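Local coordinates for protein aminotransferase (Psychrobacter arcticus 273-4, PDB 3IF2) that probably transfers amino groups between valine and pyruvate or related substrates, using bound pyridoxal 5'-phosphate as cofactor, at residues A[334-337]-A[338-342]; A[344-347]-A[348-352]; A[381-384]-A[385-389]. All coordinates share one frame; numbering follows the deposited sequence.

Contact 1 of 3, residues A[334-337]-A[338-342]; sequences KPFY and QKQAT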
loop_
_atom_site.group_PDB
_atom_site.type_symbol
_atom_site.label_atom_id
_atom_site.label_comp_id
_atom_site.label_asym_id
_atom_site.label_seq_id
_atom_site.Cartn_x
_atom_site.Cartn_y
_atom_site.Cartn_z
ATOM N N LYS A 334 -7.926 -4.505 26.171
ATOM C CA LYS A 334 -7.470 -3.575 27.244
ATOM C C LYS A 334 -7.035 -4.292 28.527
ATOM O O LYS A 334 -5.927 -4.031 29.004
ATOM C CB LYS A 334 -8.507 -2.474 27.515
ATOM C CG LYS A 334 -8.252 -1.462 28.674
ATOM C CD LYS A 334 -9.418 -0.417 28.630
ATOM C CE LYS A 334 -9.524 0.573 29.806
ATOM N NZ LYS A 334 -10.539 1.701 29.526
ATOM N N PRO A 335 -7.857 -5.231 29.047
ATOM C CA PRO A 335 -7.415 -5.956 30.238
ATOM C C PRO A 335 -6.208 -6.884 30.015
ATOM O O PRO A 335 -5.355 -6.982 30.905
ATOM C CB PRO A 335 -8.673 -6.753 30.645
ATOM C CG PRO A 335 -9.817 -5.958 30.058
ATOM C CD PRO A 335 -9.250 -5.591 28.723
ATOM N N PHE A 336 -6.134 -7.557 28.864
ATOM C CA PHE A 336 -4.997 -8.429 28.556
ATOM C C PHE A 336 -3.685 -7.671 28.753
ATOM O O PHE A 336 -2.833 -8.126 29.523
ATOM C CB PHE A 336 -5.058 -8.987 27.129
ATOM C CG PHE A 336 -3.888 -9.842 26.784
ATOM C CD1 PHE A 336 -3.903 -11.198 27.051
ATOM C CD2 PHE A 336 -2.731 -9.281 26.235
ATOM C CE1 PHE A 336 -2.786 -12.009 26.775
ATOM C CE2 PHE A 336 -1.615 -10.081 25.960
ATOM C CZ PHE A 336 -1.650 -11.454 26.243
ATOM N N TYR A 337 -3.550 -6.517 28.079
ATOM C CA TYR A 337 -2.323 -5.706 28.178
ATOM C C TYR A 337 -2.045 -5.097 29.567
ATOM O O TYR A 337 -0.873 -4.971 29.946
ATOM C CB TYR A 337 -2.214 -4.650 27.057
ATOM C CG TYR A 337 -2.100 -5.270 25.673
ATOM C CD1 TYR A 337 -0.967 -5.991 25.310
ATOM C CD2 TYR A 337 -3.117 -5.121 24.723
ATOM C CE1 TYR A 337 -0.851 -6.574 24.050
ATOM C CE2 TYR A 337 -3.018 -5.705 23.447
ATOM C CZ TYR A 337 -1.882 -6.428 23.122
ATOM O OH TYR A 337 -1.761 -6.996 21.887
ATOM N N GLN A 338 -3.075 -4.739 30.328
ATOM C CA GLN A 338 -2.837 -4.220 31.684
ATOM C C GLN A 338 -2.187 -5.272 32.592
ATOM O O GLN A 338 -1.219 -4.963 33.309
ATOM C CB GLN A 338 -4.092 -3.659 32.343
ATOM C CG GLN A 338 -3.794 -3.203 33.796
ATOM C CD GLN A 338 -4.744 -2.176 34.322
ATOM O OE1 GLN A 338 -5.896 -2.078 33.882
ATOM N NE2 GLN A 338 -4.263 -1.386 35.278
ATOM N N LYS A 339 -2.732 -6.482 32.579
ATOM C CA LYS A 339 -2.166 -7.600 33.339
ATOM C C LYS A 339 -0.725 -7.951 32.893
ATOM O O LYS A 339 0.127 -8.247 33.725
ATOM C CB LYS A 339 -3.102 -8.815 33.284
ATOM C CG LYS A 339 -4.399 -8.583 34.084
ATOM C CD LYS A 339 -5.317 -9.817 34.179
ATOM C CE LYS A 339 -6.300 -9.950 33.009
ATOM N NZ LYS A 339 -7.280 -11.052 33.265
ATOM N N GLN A 340 -0.454 -7.897 31.591
ATOM C CA GLN A 340 0.908 -8.126 31.064
ATOM C C GLN A 340 1.913 -7.046 31.545
ATOM O O GLN A 340 3.037 -7.371 31.942
ATOM C CB GLN A 340 0.891 -8.170 29.541
ATOM C CG GLN A 340 0.133 -9.342 28.928
ATOM C CD GLN A 340 0.928 -10.622 28.849
ATOM O OE1 GLN A 340 0.596 -11.598 29.508
ATOM N NE2 GLN A 340 1.980 -10.631 28.044
ATOM N N ALA A 341 1.492 -5.779 31.507
ATOM C CA ALA A 341 2.320 -4.646 31.969
ATOM C C ALA A 341 2.587 -4.770 33.470
ATOM O O ALA A 341 3.728 -4.577 33.907
ATOM C CB ALA A 341 1.653 -3.281 31.630
ATOM N N THR A 342 1.545 -5.113 34.232
ATOM C CA THR A 342 1.644 -5.318 35.682
ATOM C C THR A 342 2.636 -6.422 36.040
ATOM O O THR A 342 3.487 -6.249 36.926
ATOM C CB THR A 342 0.257 -5.641 36.294
ATOM O OG1 THR A 342 -0.642 -4.578 35.954
ATOM C CG2 THR A 342 0.309 -5.830 37.839
#
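Phe336 and Gln340 form a CH-pi contact one turn apart on helix 324-351, the long helix that, as in other fold type I aminotransferases, probably joins the large and small domains. Gln340 CG lies over one face of the Phe336 ring, 4.0 Å from its centroid. From there the amide runs outward past the CE2-CZ side of the ring, its plane only 18° from the ring plane, with Gln340 CD 3.8 Å from Phe336 CZ. A bend at chi2 of Gln340 (-83°) turns the amide along that side of the ring. Glutamine suits the place because its methylene meets the aromatic face while NE2 donates to Ile419 O, which helps to fix the amide's turn. Next along the chain, buried Tyr337 offers one ring face to CD2 of Phe336, offset toward the rim, and its hydroxyl is hydrogen-bonded to Ala43 N. Pro335 brings no N-H to the preceding turn, where the helix is kinked, yet its carbonyl O still accepts from Lys339 N at 3.2 Å. One turn on, Gln338 O takes two donors from opposite faces of its carbonyl plane: the backbone N of Thr342 at 2.9 Å and the hydroxyl OG1 of Thr342 at 2.7 Å.

Contact 2 of 3, residues A[344-347]-A[348-352]; sequences AVKL and LKQAL
Leu348 packs its branch point onto the turn before it, CG lying 3.4 Å from Ala344 O, whose carbonyl also accepts the Leu348 N-H at 2.9 Å; CG stands opposite its own carbonyl carbon (chi1 -72°), which turns the branch back over that turn. This is the tight side of the helix. Ala344 is small enough to lie close to Leu368, while Leu348 reaches Leu370, Leu357 and Ile359, and Leu347 faces Ile427 and Ile430 of helix 423-441. Lys349 serves two settings: its CG rests 3.5 Å from Val345 O and its chain touches Phe186, and NZ, at the end of the long chain, bonds to Glu184 O of strand 183-190. The opposite character appears at the exposed pair Lys346 and Gln350. Their ends, both N-H donors, merely come near each other, NZ of Lys346 3.5 Å from NE2 of Gln350; long polar chains suit a surface where solvent can serve their ends. OE1 of Gln350 passes 3.8 Å from Leu347 CD2, a light touch at the border between the two sides. Near the helix end Gln350 N is shared, bonding to Lys346 O at a bent 137° and only weakly to Leu347 O. Such an apolar flank beneath a polar one marks an amphipathic helix covering a beta-sheet.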
loop_
_atom_site.group_PDB
_atom_site.type_symbol
_atom_site.label_atom_id
_atom_site.label_comp_id
_atom_site.label_asym_id
_atom_site.label_seq_id
_atom_site.Cartn_x
_atom_site.Cartn_y
_atom_site.Cartn_z
ATOM N N ALA A 344 5.037 -7.539 34.065
ATOM C CA ALA A 344 6.355 -7.058 33.643
ATOM C C ALA A 344 6.985 -6.131 34.695
ATOM O O ALA A 344 8.160 -6.301 35.018
ATOM C CB ALA A 344 6.274 -6.365 32.265
ATOM N N VAL A 345 6.208 -5.182 35.237
ATOM C CA VAL A 345 6.695 -4.255 36.296
ATOM C C VAL A 345 7.162 -5.021 37.550
ATOM O O VAL A 345 8.217 -4.700 38.108
ATOM C CB VAL A 345 5.624 -3.183 36.709
ATOM C CG1 VAL A 345 6.081 -2.363 37.936
ATOM C CG2 VAL A 345 5.283 -2.269 35.551
ATOM N N LYS A 346 6.355 -6.008 37.975
ATOM C CA LYS A 346 6.644 -6.895 39.123
ATOM C C LYS A 346 8.032 -7.497 38.905
ATOM O O LYS A 346 8.931 -7.306 39.740
ATOM C CB LYS A 346 5.567 -8.016 39.198
ATOM C CG LYS A 346 5.626 -9.150 40.265
ATOM C CD LYS A 346 4.734 -8.895 41.488
ATOM C CE LYS A 346 4.183 -10.209 42.116
ATOM N NZ LYS A 346 5.240 -11.221 42.437
ATOM N N LEU A 347 8.199 -8.156 37.750
ATOM C CA LEU A 347 9.456 -8.825 37.377
ATOM C C LEU A 347 10.654 -7.871 37.285
ATOM O O LEU A 347 11.739 -8.220 37.753
ATOM C CB LEU A 347 9.304 -9.615 36.075
ATOM C CG LEU A 347 8.306 -10.778 36.038
ATOM C CD1 LEU A 347 8.212 -11.261 34.574
ATOM C CD2 LEU A 347 8.634 -11.916 37.003
ATOM N N LEU A 348 10.448 -6.675 36.729
ATOM C CA LEU A 348 11.519 -5.657 36.622
ATOM C C LEU A 348 11.954 -5.180 38.008
ATOM O O LEU A 348 13.149 -5.035 38.252
ATOM C CB LEU A 348 11.132 -4.466 35.713
ATOM C CG LEU A 348 11.064 -4.733 34.205
ATOM C CD1 LEU A 348 10.422 -3.580 33.496
ATOM C CD2 LEU A 348 12.431 -4.983 33.619
ATOM N N LYS A 349 10.990 -4.973 38.906
ATOM C CA LYS A 349 11.287 -4.600 40.300
ATOM C C LYS A 349 11.979 -5.704 41.112
ATOM O O LYS A 349 12.658 -5.384 42.061
ATOM C CB LYS A 349 10.057 -4.031 41.031
ATOM C CG LYS A 349 9.676 -2.633 40.502
ATOM C CD LYS A 349 8.729 -1.862 41.418
ATOM C CE LYS A 349 8.641 -0.367 41.017
ATOM N NZ LYS A 349 9.933 0.421 41.125
ATOM N N GLN A 350 11.824 -6.980 40.754
ATOM C CA GLN A 350 12.578 -8.071 41.425
ATOM C C GLN A 350 14.017 -8.107 40.927
ATOM O O GLN A 350 14.918 -8.373 41.707
ATOM C CB GLN A 350 11.951 -9.442 41.202
ATOM C CG GLN A 350 10.663 -9.622 41.944
ATOM C CD GLN A 350 9.835 -10.831 41.485
ATOM O OE1 GLN A 350 10.118 -11.476 40.460
ATOM N NE2 GLN A 350 8.780 -11.120 42.241
ATOM N N ALA A 351 14.214 -7.883 39.625
ATOM C CA ALA A 351 15.547 -7.879 38.996
ATOM C C ALA A 351 16.378 -6.635 39.407
ATOM O O ALA A 351 17.445 -6.752 40.000
ATOM C CB ALA A 351 15.402 -7.959 37.470
ATOM N N LEU A 352 15.839 -5.460 39.105
ATOM C CA LEU A 352 16.449 -4.155 39.388
ATOM C C LEU A 352 15.596 -3.615 40.545
ATOM O O LEU A 352 15.165 -4.430 41.351
ATOM C CB LEU A 352 16.409 -3.326 38.107
ATOM C CG LEU A 352 17.023 -4.099 36.911
ATOM C CD1 LEU A 352 16.677 -3.474 35.560
ATOM C CD2 LEU A 352 18.547 -4.282 37.106
#

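Contact 3 of 3, residues A[381-384]-A[385-389]; sequences DLYE and RLKAK
Asp381 with Arg385, and Glu384 with Lys387, form two salt bridges along helix 379-388, a short amphipathic helix whose apolar side rests on helix 423-441 in the C-terminal part of this class I and II aminotransferase. The two bridges differ in how their flat groups are turned. Asp381 and Arg385 cross with carboxylate and guanidinium planes 59° apart: OD1 of Asp381 lies at the guanidinium edge, in its plane, and receives an almost straight but long bond from NE of Arg385 at 3.3 Å. Seen from the acid, the donor stands 47° above the carboxylate plane. Arginine's extended stem suits the task of reaching back one turn to a partly exposed acid. Glu384 and Lys387 instead lie side by side and point the same way, with NZ of Lys387 3.0 Å from OE1 of Glu384. A bend at chi3 of Lys387 (58°), followed by another at chi4, curls the ammonium group round to the acid. The same curl lays the lysine methylenes obliquely against the phenol of Tyr383, Lys387 CE being 3.5 Å from Tyr383 OH. That hydroxyl bonds to Asp23 OD2 on helix 16-29, an acid to which Lys387 NZ is linked only by a long, weak ion pair. With an alanine at Lys387, Glu384 would probably be left without its positive mate on this helix, and a gap would be likely to open beside the Tyr383 ring. On the buried side, Leu382 and Leu386 cross each other and both meet Val436, a fitting place for branched apolar chains. Leu386 CD1 touches Leu382 CG at 3.8 Å, and Leu386 CG sits 3.4 Å from Leu382 O.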
loop_
_atom_site.group_PDB
_atom_site.type_symbol
_atom_site.label_atom_id
_atom_site.label_comp_id
_atom_site.label_asym_id
_atom_site.label_seq_id
_atom_site.Cartn_x
_atom_site.Cartn_y
_atom_site.Cartn_z
ATOM N N ASP A 381 24.612 0.056 23.008
ATOM C CA ASP A 381 25.639 -0.904 23.418
ATOM C C ASP A 381 24.986 -2.027 24.241
ATOM O O ASP A 381 25.322 -3.201 24.058
ATOM C CB ASP A 381 26.733 -0.190 24.221
ATOM C CG ASP A 381 28.108 -0.794 24.018
ATOM O OD1 ASP A 381 28.251 -2.047 24.088
ATOM O OD2 ASP A 381 29.049 0.009 23.805
ATOM N N LEU A 382 24.068 -1.662 25.146
ATOM C CA LEU A 382 23.273 -2.640 25.907
ATOM C C LEU A 382 22.525 -3.571 24.945
ATOM O O LEU A 382 22.553 -4.773 25.119
ATOM C CB LEU A 382 22.271 -1.951 26.846
ATOM C CG LEU A 382 21.364 -2.809 27.735
ATOM C CD1 LEU A 382 22.216 -3.762 28.537
ATOM C CD2 LEU A 382 20.481 -1.936 28.648
ATOM N N TYR A 383 21.886 -3.002 23.931
ATOM C CA TYR A 383 21.188 -3.778 22.885
ATOM C C TYR A 383 22.077 -4.853 22.240
ATOM O O TYR A 383 21.634 -5.981 22.060
ATOM C CB TYR A 383 20.593 -2.843 21.818
ATOM C CG TYR A 383 20.289 -3.495 20.493
ATOM C CD1 TYR A 383 19.089 -4.179 20.282
ATOM C CD2 TYR A 383 21.205 -3.422 19.430
ATOM C CE1 TYR A 383 18.809 -4.792 19.040
ATOM C CE2 TYR A 383 20.937 -4.029 18.189
ATOM C CZ TYR A 383 19.745 -4.714 18.010
ATOM O OH TYR A 383 19.502 -5.298 16.805
ATOM N N GLU A 384 23.321 -4.491 21.913
ATOM C CA GLU A 384 24.286 -5.422 21.295
ATOM C C GLU A 384 24.651 -6.559 22.240
ATOM O O GLU A 384 24.741 -7.709 21.815
ATOM C CB GLU A 384 25.573 -4.697 20.839
ATOM C CG GLU A 384 25.391 -3.651 19.722
ATOM C CD GLU A 384 25.000 -4.215 18.347
ATOM O OE1 GLU A 384 25.318 -5.393 18.057
ATOM O OE2 GLU A 384 24.392 -3.456 17.545
ATOM N N ARG A 385 24.862 -6.232 23.512
ATOM C CA ARG A 385 25.220 -7.237 24.530
ATOM C C ARG A 385 24.093 -8.223 24.796
ATOM O O ARG A 385 24.343 -9.426 24.898
ATOM C CB ARG A 385 25.646 -6.573 25.834
ATOM C CG ARG A 385 26.994 -5.887 25.728
ATOM C CD ARG A 385 27.178 -4.913 26.864
ATOM N NE ARG A 385 28.357 -4.073 26.649
ATOM C CZ ARG A 385 29.469 -4.037 27.389
ATOM N NH1 ARG A 385 29.622 -4.764 28.507
ATOM N NH2 ARG A 385 30.436 -3.198 27.016
ATOM N N LEU A 386 22.870 -7.700 24.913
ATOM C CA LEU A 386 21.663 -8.528 25.084
ATOM C C LEU A 386 21.424 -9.405 23.840
ATOM O O LEU A 386 21.103 -10.591 23.988
ATOM C CB LEU A 386 20.432 -7.663 25.391
ATOM C CG LEU A 386 20.429 -6.842 26.679
ATOM C CD1 LEU A 386 19.287 -5.842 26.670
ATOM C CD2 LEU A 386 20.362 -7.741 27.897
ATOM N N LYS A 387 21.607 -8.835 22.638
ATOM C CA LYS A 387 21.439 -9.578 21.356
ATOM C C LYS A 387 22.366 -10.798 21.269
ATOM O O LYS A 387 21.931 -11.863 20.807
ATOM C CB LYS A 387 21.624 -8.656 20.133
ATOM C CG LYS A 387 21.522 -9.337 18.737
ATOM C CD LYS A 387 21.279 -8.337 17.578
ATOM C CE LYS A 387 22.366 -7.251 17.476
ATOM N NZ LYS A 387 23.735 -7.738 17.124
ATOM N N ALA A 388 23.617 -10.624 21.719
ATOM C CA ALA A 388 24.622 -11.704 21.784
ATOM C C ALA A 388 24.279 -12.775 22.851
ATOM O O ALA A 388 24.819 -13.878 22.776
ATOM C CB ALA A 388 26.055 -11.130 22.014
ATOM N N LYS A 389 23.421 -12.438 23.839
ATOM C CA LYS A 389 22.911 -13.379 24.873
ATOM C C LYS A 389 21.435 -13.807 24.613
ATOM O O LYS A 389 20.715 -14.226 25.539
ATOM C CB LYS A 389 23.090 -12.790 26.290
ATOM C CG LYS A 389 24.542 -12.401 26.614
ATOM C CD LYS A 389 24.749 -11.898 28.056
ATOM C CE LYS A 389 25.070 -13.039 29.028
ATOM N NZ LYS A 389 26.437 -13.634 28.841
#

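How the contacts relate
Contacts 1 and 2 follow each other on helix 324-351, their centres 15 Å apart, and carry that helix from the cofactor's neighbourhood to the sheet of strands 357-360 and 367-372. Contact 1 is the one near the active site: the side chain of Tyr337 is about 6 Å from that of Lys276, a pyridoxal 5'-phosphate-binding residue, and about 11 Å from a bound cofactor. Contacts 2 and 3 lie away from the annotated sites, with centres 19 Å apart and nearest atoms about 8 Å apart; helix 423-441 packs against both. Contact 3 is more remote from contact 1, at 27 Å between centres and about 17 Å between nearest atoms.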